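Local coordinates for protein glyoxylate reductase (Paecilomyces sp. J18, PDB 3WNV) that probably catalyses the reduction of glyoxylate to glycolate with a nicotinamide cofactor, as a fungal member of the D-isomer specific 2-hydroxyacid dehydrogenase family, at residues A[12-18]-A[304-308]; A[21-26]-A[311-316]; A[31-36]-A[62-66]; A[47-51]-A[76-80]; A[56-61]-A[88-92]. The contacts are given in a common frame with arbitrary orientation. Numbering follows the deposited sequence.

All five contacts lie in the domain built on the five-stranded parallel sheet. Contacts 1 and 2 share helix 297-317, which brings the end of the chain back onto its beginning; their centres are 13 Å apart and they touch through Leu308 CD2 and Leu22 CD1 at 4.1 Å. Contacts 3 and 5 lie at the C-terminal ends of the strands, contact 4 at the starts of strands 51-57 and 81-85. Phe31 CD1 meets Tyr48 OH at 3.5 Å between contacts 3 and 4, and Pro66 CB meets Asn91 O at 3.5 Å between contacts 3 and 5. Contact 5 carries the bound sulfate, in what is probably the substrate site; contacts 4 and 5 are about 19 Å apart between centres, contacts 1 and 5 about 16 Å.

Contact 1 (A[12-18]-A[304-308])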
# COMPACT_ATOMS: atom_id res chain seq x y z
N ILE A 12 -15.27 6.57 9.17
CA ILE A 12 -14.21 7.49 9.54
C ILE A 12 -13.99 7.27 11.05
O ILE A 12 -14.92 7.36 11.85
CB ILE A 12 -14.56 8.97 9.17
CG1 ILE A 12 -14.47 9.16 7.64
CG2 ILE A 12 -13.70 9.94 9.92
CD1 ILE A 12 -14.99 10.52 7.12
N VAL A 13 -12.76 6.93 11.40
CA VAL A 13 -12.43 6.44 12.74
C VAL A 13 -11.94 7.56 13.62
O VAL A 13 -12.35 7.68 14.78
CB VAL A 13 -11.34 5.36 12.68
CG1 VAL A 13 -11.05 4.83 14.10
CG2 VAL A 13 -11.73 4.23 11.72
N HIS A 14 -11.06 8.40 13.08
CA HIS A 14 -10.34 9.35 13.93
C HIS A 14 -10.74 10.79 13.73
O HIS A 14 -10.44 11.63 14.57
CB HIS A 14 -8.83 9.25 13.70
CG HIS A 14 -8.29 7.87 13.84
ND1 HIS A 14 -8.11 7.28 15.07
CD2 HIS A 14 -7.91 6.96 12.91
CE1 HIS A 14 -7.62 6.05 14.89
NE2 HIS A 14 -7.51 5.84 13.59
N ALA A 15 -11.39 11.08 12.60
CA ALA A 15 -11.59 12.47 12.21
C ALA A 15 -13.06 12.79 11.99
O ALA A 15 -13.40 13.60 11.12
CB ALA A 15 -10.80 12.77 10.98
N ARG A 16 -13.92 12.17 12.81
CA ARG A 16 -15.35 12.38 12.70
C ARG A 16 -15.69 13.87 12.83
O ARG A 16 -16.57 14.36 12.15
CB ARG A 16 -16.12 11.56 13.75
CG ARG A 16 -16.28 10.08 13.42
CD ARG A 16 -17.18 9.81 12.17
NE ARG A 16 -18.48 10.50 12.15
CZ ARG A 16 -19.48 10.19 11.31
NH1 ARG A 16 -19.38 9.19 10.46
NH2 ARG A 16 -20.60 10.88 11.35
N ALA A 17 -15.01 14.59 13.73
CA ALA A 17 -15.28 16.02 13.92
C ALA A 17 -15.08 16.83 12.66
O ALA A 17 -15.87 17.72 12.35
CB ALA A 17 -14.41 16.57 15.01
N GLU A 18 -14.02 16.50 11.92
CA GLU A 18 -13.66 17.20 10.69
C GLU A 18 -14.67 16.88 9.59
O GLU A 18 -14.97 17.74 8.76
CB GLU A 18 -12.23 16.83 10.26
CG GLU A 18 -11.12 17.52 11.12
CD GLU A 18 -10.87 16.89 12.49
OE1 GLU A 18 -11.44 15.81 12.80
OE2 GLU A 18 -10.08 17.47 13.28
N GLU A 304 -6.79 10.16 7.23
CA GLU A 304 -8.14 10.75 7.24
C GLU A 304 -8.18 12.27 7.05
O GLU A 304 -9.03 12.77 6.29
CB GLU A 304 -8.92 10.32 8.47
CG GLU A 304 -9.24 8.85 8.43
CD GLU A 304 -10.08 8.36 9.59
OE1 GLU A 304 -10.18 9.04 10.63
OE2 GLU A 304 -10.61 7.24 9.47
N LEU A 305 -7.34 13.01 7.78
CA LEU A 305 -7.34 14.47 7.70
C LEU A 305 -6.97 14.95 6.30
O LEU A 305 -7.54 15.95 5.81
CB LEU A 305 -6.43 15.09 8.77
CG LEU A 305 -6.90 14.93 10.21
CD1 LEU A 305 -5.86 15.49 11.17
CD2 LEU A 305 -8.23 15.62 10.42
N LEU A 306 -6.02 14.26 5.67
CA LEU A 306 -5.62 14.58 4.30
C LEU A 306 -6.77 14.39 3.31
O LEU A 306 -7.00 15.22 2.45
CB LEU A 306 -4.39 13.76 3.86
CG LEU A 306 -3.83 14.05 2.46
CD1 LEU A 306 -3.50 15.54 2.25
CD2 LEU A 306 -2.60 13.19 2.29
N VAL A 307 -7.53 13.30 3.46
CA VAL A 307 -8.70 13.10 2.60
C VAL A 307 -9.73 14.20 2.83
O VAL A 307 -10.32 14.73 1.87
CB VAL A 307 -9.34 11.72 2.86
CG1 VAL A 307 -10.46 11.45 1.84
CG2 VAL A 307 -8.28 10.62 2.75
N LEU A 308 -9.94 14.58 4.09
CA LEU A 308 -11.00 15.53 4.40
C LEU A 308 -10.58 16.92 3.94
O LEU A 308 -11.42 17.72 3.56
CB LEU A 308 -11.37 15.48 5.89
CG LEU A 308 -12.13 14.17 6.24
CD1 LEU A 308 -12.14 13.93 7.75
CD2 LEU A 308 -13.56 14.18 5.69
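The side chain of Glu304 governs this contact. Its m, t conformation sends the carboxylate straight out from helix 297-317 into the loop ahead of helix 16-21, where it meets two consecutive backbone amides: Val13 N donates to Glu304 OE2 at 2.9 Å, almost linearly, and His14 N donates to Glu304 OE1 at 2.7 Å. The His14 ring, with chi1 in m, directs NE2 to Gln300, one turn earlier on the same long helix. Helix 297-317 comes from the far end of the sequence and packs on the N-terminal sheet domain, so the contact bridges nearly the whole chain; such a return of the C-terminal helix is a feature of the D-2-hydroxyacid dehydrogenase fold. Further along the helix, towards Leu308, the interface turns apolar. Leu308 (m, t) points at the loop and places CD1 3.7 Å from Ala15 CB, at the N-cap position, while Leu308 CD2 approaches Ile12 CD1 at 4.2 Å. Leu305 starts out sideways, but its extended m, t conformation carries CD2 to 3.9 Å from Ala15 CB. Glu18 bends at chi2 (p), and its aliphatic part lies along both leucines, with Glu18 CG 3.5 Å from Leu305 CD2 and Glu18 CB 3.8 Å from Leu308 CD1.

Contact 2 (A[21-26]-A[311-316]); sequences ALSSLV and LRSAIE
Residues 311-316 form regular alpha-helix, with Ile315 N bonded to Leu311 O and Glu316 N to Arg312 O. Segment 21-26 contains a short 3-10 turn at 22-24, with the i to i+3 bond Leu25 N to Leu22 O (2.9 Å) and an i to i+4 bond from Val26 N to Leu22 O (3.0 Å), after which Val26 is extended (phi/psi -145/165). The register sets Leu22 CA 7.2 Å from Arg312 CA and Leu25 CA 7.5 Å from Ile315 CA. Apolar packing joins the two. Ile315 (m, t) is central: its CG2 lies 3.9 Å from Leu25 CB and 3.9 Å from Val26 CG1. Leu22 (m, t) reaches Leu311, CD1 to CB 4.5 Å. The salt bridge lies within the helix: Arg312, t at chi1 and chi2 and m at chi3, pairs i to i+4 from NH1 to Glu316 OE2 at 2.9 Å. That pair also closes the outer margin of the packing. Leu22 CD2 sits over one face of the guanidinium, 3.8 Å from Arg312 NH2; Ala21 CB lies at its edge; Leu25 CD1 is 3.6 Å from Glu316 OE2. Here helix 297-317 packs beside the helix-to-strand connection before strand 27-31, typical of the flavodoxin-like alpha/beta sandwich of D-2-hydroxyacid dehydrogenases.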
# COMPACT_ATOMS: atom_id res chain seq x y z
N ALA A 21 -17.88 18.78 10.45
CA ALA A 21 -17.67 20.20 10.17
C ALA A 21 -18.03 20.60 8.73
O ALA A 21 -18.40 21.74 8.48
CB ALA A 21 -16.25 20.58 10.50
N LEU A 22 -17.93 19.68 7.78
CA LEU A 22 -18.28 19.99 6.38
C LEU A 22 -19.75 20.25 6.16
O LEU A 22 -20.16 20.65 5.07
CB LEU A 22 -17.84 18.86 5.44
CG LEU A 22 -16.34 18.54 5.41
CD1 LEU A 22 -16.11 17.21 4.69
CD2 LEU A 22 -15.55 19.66 4.73
N SER A 23 -20.57 20.03 7.19
CA SER A 23 -22.01 20.26 7.05
C SER A 23 -22.35 21.72 6.85
O SER A 23 -23.45 22.05 6.41
CB SER A 23 -22.76 19.68 8.23
OG SER A 23 -22.65 20.50 9.36
N SER A 24 -21.41 22.61 7.17
CA SER A 24 -21.63 24.03 6.88
C SER A 24 -21.59 24.30 5.38
O SER A 24 -22.10 25.31 4.92
CB SER A 24 -20.60 24.89 7.60
OG SER A 24 -19.34 24.75 6.98
N LEU A 25 -20.97 23.40 4.62
CA LEU A 25 -20.84 23.55 3.18
C LEU A 25 -21.80 22.67 2.39
O LEU A 25 -22.26 23.08 1.34
CB LEU A 25 -19.41 23.19 2.73
CG LEU A 25 -18.26 23.88 3.46
CD1 LEU A 25 -16.89 23.34 3.03
CD2 LEU A 25 -18.32 25.37 3.25
N VAL A 26 -22.04 21.43 2.84
CA VAL A 26 -22.81 20.49 2.02
C VAL A 26 -23.66 19.60 2.92
O VAL A 26 -23.41 19.50 4.11
CB VAL A 26 -21.86 19.54 1.21
CG1 VAL A 26 -21.20 20.28 0.05
CG2 VAL A 26 -20.82 18.89 2.14
N LEU A 311 -11.29 16.97 0.27
CA LEU A 311 -12.72 17.23 0.13
C LEU A 311 -13.11 18.68 0.31
O LEU A 311 -13.89 19.24 -0.46
CB LEU A 311 -13.50 16.39 1.14
CG LEU A 311 -13.65 14.95 0.72
CD1 LEU A 311 -14.03 14.06 1.91
CD2 LEU A 311 -14.67 14.89 -0.39
N ARG A 312 -12.61 19.30 1.36
CA ARG A 312 -12.95 20.67 1.65
C ARG A 312 -12.44 21.59 0.54
O ARG A 312 -13.15 22.50 0.10
CB ARG A 312 -12.37 21.08 3.02
CG ARG A 312 -12.63 22.54 3.35
CD ARG A 312 -12.06 22.88 4.71
NE ARG A 312 -12.84 22.30 5.80
CZ ARG A 312 -13.95 22.86 6.29
NH1 ARG A 312 -14.39 23.99 5.77
NH2 ARG A 312 -14.62 22.29 7.30
N SER A 313 -11.23 21.32 0.06
CA SER A 313 -10.67 22.11 -1.05
C SER A 313 -11.52 21.94 -2.30
O SER A 313 -11.79 22.90 -3.02
CB SER A 313 -9.25 21.64 -1.33
OG SER A 313 -8.63 22.48 -2.30
N ALA A 314 -11.97 20.72 -2.55
CA ALA A 314 -12.77 20.44 -3.74
C ALA A 314 -14.08 21.22 -3.71
O ALA A 314 -14.45 21.91 -4.68
CB ALA A 314 -13.04 18.97 -3.84
N ILE A 315 -14.78 21.12 -2.59
CA ILE A 315 -16.03 21.84 -2.37
C ILE A 315 -15.85 23.36 -2.40
O ILE A 315 -16.61 24.05 -3.05
CB ILE A 315 -16.68 21.38 -1.03
CG1 ILE A 315 -17.05 19.89 -1.12
CG2 ILE A 315 -17.94 22.23 -0.72
CD1 ILE A 315 -17.29 19.27 0.23
N GLU A 316 -14.86 23.89 -1.69
CA GLU A 316 -14.74 25.35 -1.55
C GLU A 316 -14.13 26.01 -2.78
O GLU A 316 -14.57 27.08 -3.20
CB GLU A 316 -13.90 25.72 -0.31
CG GLU A 316 -14.57 25.44 1.05
CD GLU A 316 -13.65 25.70 2.24
OE1 GLU A 316 -12.42 25.88 2.07
OE2 GLU A 316 -14.16 25.71 3.39

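Contact 3 (A[31-36]-A[62-66])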
# COMPACT_ATOMS: atom_id res chain seq x y z
N PHE A 31 -22.92 5.97 3.50
CA PHE A 31 -23.18 4.56 3.19
C PHE A 31 -22.22 3.72 4.02
O PHE A 31 -21.13 3.34 3.53
CB PHE A 31 -22.98 4.29 1.70
CG PHE A 31 -23.31 2.88 1.27
CD1 PHE A 31 -24.62 2.51 1.05
CD2 PHE A 31 -22.30 1.95 1.06
CE1 PHE A 31 -24.95 1.23 0.66
CE2 PHE A 31 -22.62 0.65 0.66
CZ PHE A 31 -23.97 0.30 0.46
N PRO A 32 -22.58 3.44 5.29
CA PRO A 32 -21.62 2.80 6.20
C PRO A 32 -21.39 1.32 5.89
O PRO A 32 -20.30 0.80 6.16
CB PRO A 32 -22.28 2.96 7.57
CG PRO A 32 -23.72 3.15 7.29
CD PRO A 32 -23.80 3.89 5.98
N GLU A 33 -22.41 0.67 5.33
CA GLU A 33 -22.33 -0.74 4.95
C GLU A 33 -23.51 -1.07 4.06
O GLU A 33 -24.46 -0.29 3.96
CB GLU A 33 -22.38 -1.61 6.20
CG GLU A 33 -23.64 -1.36 7.00
CD GLU A 33 -23.65 -2.14 8.28
OE1 GLU A 33 -22.67 -2.88 8.51
OE2 GLU A 33 -24.63 -2.03 9.04
N GLY A 34 -23.48 -2.23 3.41
CA GLY A 34 -24.67 -2.74 2.75
C GLY A 34 -24.42 -3.66 1.57
O GLY A 34 -25.33 -4.37 1.14
N GLY A 35 -23.22 -3.63 1.01
CA GLY A 35 -22.91 -4.44 -0.16
C GLY A 35 -23.09 -3.71 -1.49
O GLY A 35 -23.93 -2.80 -1.59
N ARG A 36 -22.33 -4.15 -2.50
CA ARG A 36 -22.31 -3.57 -3.85
C ARG A 36 -23.69 -3.47 -4.46
O ARG A 36 -24.02 -2.43 -5.04
CB ARG A 36 -21.39 -4.38 -4.78
CG ARG A 36 -21.35 -3.93 -6.24
CD ARG A 36 -20.22 -4.68 -6.95
NE ARG A 36 -19.84 -4.14 -8.27
CZ ARG A 36 -18.85 -3.27 -8.48
NH1 ARG A 36 -18.13 -2.77 -7.45
NH2 ARG A 36 -18.57 -2.89 -9.72
N LYS A 62 -14.82 -3.33 0.95
CA LYS A 62 -15.65 -4.46 1.37
C LYS A 62 -17.12 -4.10 1.34
O LYS A 62 -17.96 -4.99 1.33
CB LYS A 62 -15.24 -4.97 2.76
CG LYS A 62 -15.58 -4.03 3.91
CD LYS A 62 -14.84 -4.47 5.18
CE LYS A 62 -15.39 -3.76 6.39
NZ LYS A 62 -15.41 -4.67 7.58
N HIS A 63 -17.46 -2.82 1.34
CA HIS A 63 -18.88 -2.48 1.35
C HIS A 63 -19.43 -2.24 -0.05
O HIS A 63 -20.65 -2.27 -0.24
CB HIS A 63 -19.16 -1.25 2.22
CG HIS A 63 -18.64 -1.36 3.62
ND1 HIS A 63 -19.18 -2.23 4.55
CD2 HIS A 63 -17.67 -0.68 4.27
CE1 HIS A 63 -18.53 -2.10 5.70
NE2 HIS A 63 -17.61 -1.17 5.56
N THR A 64 -18.57 -1.97 -1.02
CA THR A 64 -19.09 -1.63 -2.33
C THR A 64 -18.46 -2.45 -3.46
O THR A 64 -18.93 -2.38 -4.60
CB THR A 64 -18.83 -0.15 -2.66
OG1 THR A 64 -17.43 0.05 -2.69
CG2 THR A 64 -19.47 0.78 -1.60
N GLY A 65 -17.38 -3.17 -3.15
CA GLY A 65 -16.54 -3.69 -4.21
C GLY A 65 -15.73 -2.53 -4.78
O GLY A 65 -15.89 -1.39 -4.34
N PRO A 66 -14.86 -2.81 -5.75
CA PRO A 66 -14.00 -1.74 -6.26
C PRO A 66 -14.81 -0.68 -7.01
O PRO A 66 -15.88 -0.93 -7.58
CB PRO A 66 -13.07 -2.47 -7.24
CG PRO A 66 -13.76 -3.76 -7.54
CD PRO A 66 -14.51 -4.12 -6.31
O HOH W 1 -21.23 -4.24 3.83
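His63 lays one face of its imidazole against the carbonyl of Pro32, NE2 to Pro32 O being 3.4 Å with an angle too poor for a hydrogen bond, while its ND1 comes within 3.5 Å of Glu33 CA. The loop it packs on links strand 27-31 to helix 36-45, a beta-alpha connection of the parallel-sheet domain, and residues 62-66 leave the short helix after strand 51-57. Two glycines shape the loop: Gly34 and Gly35 adopt positive phi angles (153° and 94°) at which a CB would be jammed against the preceding carbonyl, and Gly35 takes the N-cap position of helix 36-45. Phe31 turns its ring edge to His63 O, CE2 to O 3.6 Å; an edge-to-face stack with Phe39 ties that ring to the same helix. Arg36 runs extended, t through chi3, so that NH1 donates both to Thr64 O (3.0 Å) and to Pro66 O (2.9 Å), while NH2 makes salt bridges with Asp68 and Glu70. The guanidinium passes so near Gly65 that a CB there would clash with NH1. One water bridges the segments, accepting from Gly34 N at 3.0 Å and hydrogen-bonded to His63 ND1 at 3.0 Å.

Contact 4 (A[47-51]-A[76-80])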
# COMPACT_ATOMS: atom_id res chain seq x y z
N GLN A 47 -31.09 8.84 -5.04
CA GLN A 47 -30.89 9.43 -3.71
C GLN A 47 -29.53 10.10 -3.57
O GLN A 47 -29.35 10.93 -2.70
CB GLN A 47 -31.10 8.39 -2.60
CG GLN A 47 -30.01 7.37 -2.49
CD GLN A 47 -30.30 6.35 -1.40
OE1 GLN A 47 -31.15 5.47 -1.59
NE2 GLN A 47 -29.61 6.45 -0.27
N TYR A 48 -28.57 9.72 -4.42
CA TYR A 48 -27.28 10.37 -4.42
C TYR A 48 -27.16 11.42 -5.55
O TYR A 48 -26.07 11.84 -5.89
CB TYR A 48 -26.18 9.34 -4.61
CG TYR A 48 -26.12 8.28 -3.55
CD1 TYR A 48 -26.49 8.55 -2.24
CD2 TYR A 48 -25.62 7.02 -3.84
CE1 TYR A 48 -26.38 7.57 -1.24
CE2 TYR A 48 -25.49 6.03 -2.85
CZ TYR A 48 -25.89 6.33 -1.55
OH TYR A 48 -25.79 5.37 -0.55
N ASP A 49 -28.29 11.85 -6.11
CA ASP A 49 -28.26 12.68 -7.32
C ASP A 49 -27.70 14.10 -7.11
O ASP A 49 -27.40 14.81 -8.07
CB ASP A 49 -29.62 12.67 -8.02
CG ASP A 49 -29.73 11.52 -9.02
OD1 ASP A 49 -28.87 10.59 -9.01
OD2 ASP A 49 -30.67 11.54 -9.84
N ASP A 50 -27.54 14.52 -5.86
CA ASP A 50 -26.90 15.80 -5.55
C ASP A 50 -25.48 15.64 -5.01
O ASP A 50 -24.85 16.62 -4.59
CB ASP A 50 -27.74 16.57 -4.53
CG ASP A 50 -29.07 17.09 -5.12
OD1 ASP A 50 -29.07 17.82 -6.16
OD2 ASP A 50 -30.14 16.73 -4.56
N VAL A 51 -24.95 14.43 -5.02
CA VAL A 51 -23.63 14.20 -4.41
C VAL A 51 -22.52 14.68 -5.33
O VAL A 51 -22.37 14.15 -6.44
CB VAL A 51 -23.42 12.72 -4.12
CG1 VAL A 51 -21.96 12.46 -3.68
CG2 VAL A 51 -24.43 12.25 -3.06
N PRO A 76 -23.95 8.81 -10.04
CA PRO A 76 -24.74 9.89 -10.61
C PRO A 76 -23.84 10.91 -11.28
O PRO A 76 -22.67 11.11 -10.90
CB PRO A 76 -25.43 10.54 -9.39
CG PRO A 76 -25.17 9.65 -8.23
CD PRO A 76 -24.01 8.75 -8.57
N LYS A 77 -24.39 11.56 -12.30
CA LYS A 77 -23.67 12.55 -13.08
C LYS A 77 -23.14 13.71 -12.23
O LYS A 77 -22.17 14.40 -12.61
CB LYS A 77 -24.59 13.03 -14.19
CG LYS A 77 -23.99 13.86 -15.29
CD LYS A 77 -25.10 14.25 -16.31
CE LYS A 77 -24.53 15.04 -17.50
NZ LYS A 77 -23.68 14.15 -18.33
N SER A 78 -23.78 13.96 -11.08
CA SER A 78 -23.33 15.02 -10.17
C SER A 78 -21.90 14.82 -9.62
O SER A 78 -21.24 15.80 -9.25
CB SER A 78 -24.30 15.12 -9.00
OG SER A 78 -24.52 13.82 -8.44
N VAL A 79 -21.44 13.59 -9.51
CA VAL A 79 -20.16 13.31 -8.83
C VAL A 79 -18.98 13.91 -9.58
O VAL A 79 -18.79 13.65 -10.78
CB VAL A 79 -19.92 11.83 -8.67
CG1 VAL A 79 -18.55 11.56 -7.98
CG2 VAL A 79 -21.07 11.19 -7.89
N LYS A 80 -18.22 14.76 -8.90
CA LYS A 80 -17.07 15.41 -9.52
C LYS A 80 -15.75 15.04 -8.90
O LYS A 80 -14.72 15.27 -9.50
CB LYS A 80 -17.26 16.93 -9.62
CG LYS A 80 -18.49 17.28 -10.45
CD LYS A 80 -18.32 18.54 -11.29
CE LYS A 80 -17.90 19.75 -10.45
NZ LYS A 80 -18.27 21.05 -11.10
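Each segment is a type I beta turn leading into a strand. The turn from Tyr48 to Val51 is closed by Val51 N to Tyr48 O (3.0 Å) and that from Pro76 to Val79 by Val79 N to Pro76 O (3.1 Å). They lie alongside each other with Asp49 CA 5.6 Å from Pro76 CA and Val51 CA 5.7 Å from Val79 CA, at the start of the adjacent parallel strands 51-57 and 81-85, where the regular pairing begins with Lys80 and Ile52. Ser78, with chi1 in p, donates from OG to Val51 O at 3.0 Å, and Val79 CA adds a CA-H...O contact to that oxygen at 3.4 Å. Pro76 CG fits against Tyr48, 3.3 Å from its O and 3.8 Å from its CB, while the phenol end leads away to Asn42. Further in, Val51 CG1 and Val79 CG2 meet at 4.5 Å. Because Val79 N is badly angled towards Val51 O, the serine hydroxyl supplies the cross-segment hydrogen bond just before the sheet ladder takes over.

Contact 5 (A[56-61]-A[88-92]). With SO4 (sulfate ion), chain C.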
# COMPACT_ATOMS: atom_id res chain seq x y z
N ARG A 56 -13.98 7.83 0.28
CA ARG A 56 -13.94 6.38 0.42
C ARG A 56 -12.57 5.98 0.88
O ARG A 56 -11.64 6.80 0.90
CB ARG A 56 -14.29 5.69 -0.92
CG ARG A 56 -13.21 5.82 -1.99
CD ARG A 56 -13.58 5.02 -3.23
NE ARG A 56 -13.66 3.56 -2.97
CZ ARG A 56 -12.61 2.72 -3.06
NH1 ARG A 56 -11.39 3.17 -3.35
NH2 ARG A 56 -12.79 1.41 -2.85
N SER A 57 -12.41 4.70 1.21
CA SER A 57 -11.10 4.20 1.64
C SER A 57 -10.77 2.81 1.08
O SER A 57 -11.66 2.12 0.56
CB SER A 57 -11.05 4.13 3.15
OG SER A 57 -12.05 3.23 3.63
N ASN A 58 -9.52 2.37 1.24
CA ASN A 58 -9.19 0.99 0.85
C ASN A 58 -10.04 -0.00 1.64
O ASN A 58 -10.59 -0.95 1.08
CB ASN A 58 -7.70 0.72 1.02
CG ASN A 58 -6.88 1.23 -0.16
OD1 ASN A 58 -7.31 1.20 -1.33
ND2 ASN A 58 -5.68 1.72 0.13
N ILE A 59 -10.19 0.22 2.94
CA ILE A 59 -11.00 -0.71 3.72
C ILE A 59 -12.46 -0.78 3.27
O ILE A 59 -13.08 -1.87 3.29
CB ILE A 59 -10.92 -0.37 5.24
CG1 ILE A 59 -9.53 -0.73 5.74
CG2 ILE A 59 -11.92 -1.13 6.02
CD1 ILE A 59 -9.26 -0.21 7.14
N SER A 60 -13.02 0.36 2.83
CA SER A 60 -14.44 0.46 2.47
C SER A 60 -14.82 -0.34 1.22
O SER A 60 -16.01 -0.50 0.91
CB SER A 60 -14.88 1.93 2.28
OG SER A 60 -14.25 2.54 1.13
N THR A 61 -13.81 -0.85 0.52
CA THR A 61 -14.01 -1.68 -0.67
C THR A 61 -14.90 -2.89 -0.30
O THR A 61 -15.68 -3.39 -1.11
CB THR A 61 -12.66 -2.16 -1.22
OG1 THR A 61 -11.84 -1.02 -1.46
CG2 THR A 61 -12.85 -2.86 -2.57
N GLY A 88 -2.23 3.73 -2.01
CA GLY A 88 -2.51 2.89 -3.16
C GLY A 88 -3.99 3.00 -3.48
O GLY A 88 -4.82 3.10 -2.58
N TYR A 89 -4.33 2.97 -4.77
CA TYR A 89 -5.75 3.08 -5.19
C TYR A 89 -6.04 2.16 -6.36
O TYR A 89 -6.70 2.55 -7.32
CB TYR A 89 -6.09 4.54 -5.51
CG TYR A 89 -5.01 5.27 -6.30
CD1 TYR A 89 -3.96 5.91 -5.64
CD2 TYR A 89 -5.03 5.29 -7.70
CE1 TYR A 89 -2.98 6.58 -6.33
CE2 TYR A 89 -4.06 5.97 -8.40
CZ TYR A 89 -3.02 6.58 -7.72
OH TYR A 89 -2.06 7.23 -8.46
N ASP A 90 -5.51 0.94 -6.31
CA ASP A 90 -5.65 0.03 -7.43
C ASP A 90 -7.07 -0.51 -7.45
O ASP A 90 -7.46 -1.21 -8.38
CB ASP A 90 -4.57 -1.08 -7.40
CG ASP A 90 -4.53 -1.81 -6.08
OD1 ASP A 90 -5.34 -2.75 -5.89
OD2 ASP A 90 -3.70 -1.46 -5.23
N ASN A 91 -7.88 -0.12 -6.45
CA ASN A 91 -9.33 -0.46 -6.50
C ASN A 91 -10.22 0.67 -7.07
O ASN A 91 -11.46 0.63 -7.01
CB ASN A 91 -9.82 -0.89 -5.12
CG ASN A 91 -9.40 0.07 -4.05
OD1 ASN A 91 -9.20 1.28 -4.31
ND2 ASN A 91 -9.17 -0.46 -2.85
N ILE A 92 -9.58 1.69 -7.65
CA ILE A 92 -10.32 2.69 -8.43
C ILE A 92 -9.82 2.66 -9.88
O ILE A 92 -8.60 2.69 -10.12
CB ILE A 92 -10.06 4.08 -7.90
CG1 ILE A 92 -10.37 4.14 -6.41
CG2 ILE A 92 -10.86 5.13 -8.71
CD1 ILE A 92 -10.11 5.52 -5.80
S SO4 C . -2.10 1.90 1.33
O1 SO4 C . -1.48 0.59 1.27
O2 SO4 C . -1.11 2.97 1.30
O3 SO4 C . -2.92 2.03 0.09
O4 SO4 C . -2.88 2.02 2.55
O HOH W 2 -5.53 0.26 -3.30
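This is a polar, side-chain-mediated contact between the end of strand 51-57 with the turn after it and the loop following the neighbouring parallel strand 81-85, at the C-terminal edge of the sheet, where alpha/beta binding sites usually lie. Asn91 is its hub. With chi1 in p it points its amide across the gap: Asn91 OD1 accepts from Arg56 NH1 (3.0 Å) and Asn91 ND2 donates to Asn58 OD1 (2.9 Å). Asn58 in turn gives its ND2 to Gly88 O at 3.2 Å, so that the two asparagines and the arginine form a continuous chain of hydrogen bonds. A water extends it, donating to Asn58 OD1 (2.8 Å) and accepting from Asp90 N (3.1 Å). Segment 56-61 is braced from within: Ser57 OG accepts from Ser60 N at 3.1 Å in an ST motif, and Thr61 OG1 donates to Asn58 O at 2.8 Å across a type I turn. Arg56 also packs on Phe67 in a cation-pi pair, with Ile92 CG1 3.4 Å from Arg56 NH1. Gly88 N donates to O3 of a sulfate ion at 2.8 Å, Asn58 ND2 lies 2.8 Å from the same O3, and Ala87 N and Arg244 NH2 also bind the ion. Sulfate, probably from the crystallisation liquor, thus occupies an anion pocket of backbone amides and an arginine, consistent with a site for the carboxylate of an acid such as glyoxylate.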